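Local atomic coordinates of beta-glucuronidase (Dictyoglomus thermophilum, PDB entry 6XXW), a protein that probably hydrolyses beta-D-glucuronides, releasing glucuronic acid, as a retaining glycosidase of glycosyl hydrolase family 2. Residues N449-E454 and L490-E495. Residues are numbered along the deposited sequence; the frame is centred on the assembly and turned at random. Where two conformers were deposited one is given.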
# COMPACT_ATOMS: atom_id res chain seq x y z
N ASN A 449 19.59 26.91 -3.08
CA ASN A 449 19.73 25.89 -4.11
C ASN A 449 20.39 26.44 -5.37
O ASN A 449 20.66 25.67 -6.29
CB ASN A 449 18.37 25.24 -4.44
CG ASN A 449 17.40 26.18 -5.14
OD1 ASN A 449 17.60 27.40 -5.17
ND2 ASN A 449 16.33 25.62 -5.68
N THR A 450 20.67 27.75 -5.41
CA THR A 450 21.52 28.36 -6.44
C THR A 450 22.88 27.67 -6.48
O THR A 450 23.34 27.08 -5.50
CB THR A 450 21.70 29.86 -6.12
OG1 THR A 450 20.42 30.50 -6.05
CG2 THR A 450 22.54 30.61 -7.17
N LYS A 451 23.53 27.74 -7.64
CA LYS A 451 24.90 27.28 -7.78
C LYS A 451 25.84 28.15 -6.95
O LYS A 451 25.63 29.36 -6.79
CB LYS A 451 25.31 27.29 -9.26
CG LYS A 451 26.80 27.24 -9.52
CD LYS A 451 27.27 25.84 -9.89
CE LYS A 451 28.79 25.78 -9.87
NZ LYS A 451 29.36 26.83 -8.96
N ALA A 452 26.89 27.52 -6.40
CA ALA A 452 27.81 28.23 -5.50
C ALA A 452 28.38 29.49 -6.14
O ALA A 452 28.43 30.56 -5.51
CB ALA A 452 28.94 27.29 -5.09
N SER A 453 28.82 29.39 -7.39
CA SER A 453 29.45 30.53 -8.05
C SER A 453 28.45 31.58 -8.50
O SER A 453 28.86 32.66 -8.92
CB SER A 453 30.27 30.05 -9.25
OG SER A 453 29.44 29.47 -10.24
N GLU A 454 27.14 31.30 -8.42
CA GLU A 454 26.15 32.26 -8.90
C GLU A 454 25.47 33.05 -7.79
O GLU A 454 24.97 34.14 -8.07
CB GLU A 454 25.09 31.55 -9.75
CG GLU A 454 25.68 30.68 -10.84
CD GLU A 454 24.68 30.34 -11.94
OE1 GLU A 454 23.52 30.00 -11.61
OE2 GLU A 454 25.06 30.41 -13.12
N LEU A 490 30.40 20.78 -3.02
CA LEU A 490 30.64 21.26 -1.66
C LEU A 490 32.04 21.82 -1.48
O LEU A 490 32.22 22.77 -0.72
CB LEU A 490 30.38 20.14 -0.65
CG LEU A 490 28.91 19.71 -0.58
CD1 LEU A 490 28.73 18.56 0.40
CD2 LEU A 490 28.02 20.89 -0.19
N ARG A 491 33.04 21.26 -2.18
CA ARG A 491 34.38 21.85 -2.13
C ARG A 491 34.39 23.24 -2.75
O ARG A 491 35.15 24.12 -2.31
CB ARG A 491 35.39 20.96 -2.84
CG ARG A 491 35.66 19.64 -2.10
CD ARG A 491 36.89 18.92 -2.68
NE ARG A 491 37.18 17.69 -1.95
CZ ARG A 491 37.84 17.64 -0.80
NH1 ARG A 491 38.31 18.75 -0.24
NH2 ARG A 491 38.06 16.47 -0.20
N GLU A 492 33.56 23.47 -3.77
CA GLU A 492 33.51 24.81 -4.35
C GLU A 492 32.82 25.80 -3.40
O GLU A 492 33.22 26.96 -3.34
CB GLU A 492 32.81 24.79 -5.71
CG GLU A 492 33.06 26.08 -6.49
CD GLU A 492 32.14 26.25 -7.68
OE1 GLU A 492 31.17 25.48 -7.78
OE2 GLU A 492 32.38 27.16 -8.51
N TRP A 493 31.78 25.37 -2.68
CA TRP A 493 31.20 26.26 -1.68
C TRP A 493 32.25 26.68 -0.66
O TRP A 493 32.32 27.85 -0.26
CB TRP A 493 30.02 25.61 -0.97
CG TRP A 493 28.76 25.57 -1.78
CD1 TRP A 493 28.33 24.53 -2.55
CD2 TRP A 493 27.76 26.60 -1.89
NE1 TRP A 493 27.12 24.85 -3.13
CE2 TRP A 493 26.75 26.12 -2.76
CE3 TRP A 493 27.62 27.89 -1.36
CZ2 TRP A 493 25.62 26.86 -3.09
CZ3 TRP A 493 26.49 28.64 -1.69
CH2 TRP A 493 25.50 28.12 -2.54
N TYR A 494 33.07 25.73 -0.19
CA TYR A 494 34.02 26.08 0.85
C TYR A 494 35.15 26.93 0.30
O TYR A 494 35.62 27.85 0.97
CB TYR A 494 34.60 24.84 1.52
CG TYR A 494 35.44 25.24 2.71
CD1 TYR A 494 34.86 25.88 3.80
CD2 TYR A 494 36.82 25.04 2.71
CE1 TYR A 494 35.63 26.29 4.88
CE2 TYR A 494 37.59 25.44 3.79
CZ TYR A 494 36.99 26.06 4.87
OH TYR A 494 37.74 26.46 5.95
N GLU A 495 35.60 26.62 -0.92
CA GLU A 495 36.68 27.38 -1.54
C GLU A 495 36.28 28.83 -1.78
O GLU A 495 37.11 29.74 -1.64
CB GLU A 495 37.09 26.70 -2.84
CG GLU A 495 38.08 27.47 -3.72
CD GLU A 495 39.38 27.83 -3.00
OE1 GLU A 495 39.89 28.95 -3.21
OE2 GLU A 495 39.89 26.98 -2.22
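The methyl group of Ala-452 sits squarely over one face of the Trp-493 indole, 3.4 Å from CB to the centroid of the five-membered ring and only 11° off its normal, a CH-pi contact. Alanine suits this place because the backbones come close, CA of Ala-452 lying 5.5 Å from CA of Trp-493, and CA itself rests above the six-membered ring, 3.5 Å from CZ2. With its CG anti to the carbonyl carbon (chi1 -76°), Trp-493 sends the indole from the helix beneath the loop, where the carbonyl O of Thr-450 meets the ring edge near its plane, 3.3 Å from CZ2. That oxygen is hydrogen-bonded to Arg-468. A broad, flat side chain fits here because it also reaches Ile-464 and Val-466 of strand 463-467 and Ile-501 of strand 501-505. This is the architecture of a TIM barrel: the loop following parallel strand 444-448 folds onto helix 482-497, which connects two later strands of the barrel. At the start of that loop, Thr-450 OG1 bonds to Thr-419 and to a bound Tris molecule, probably from the crystallisation liquor. Were Trp-493 replaced by an alanine, the methyl of Ala-452 would probably lose its aromatic floor and a gap open toward the barrel strands. Toward solvent the contact is polar and looser, and long charged chains suit it because they can span the rim. Lys-451, deposited in two conformers, bends at chi2 and chi4 and crosses Glu-492 at about a right angle. In the conformer given, NZ forms a salt bridge with Glu-492 OE1, from the syn side but 29° out of the carboxylate plane; at 2.5 Å it is suspiciously short, so its detail is doubtful, as is a weak hydrogen bond from NZ to OG of exposed Ser-453.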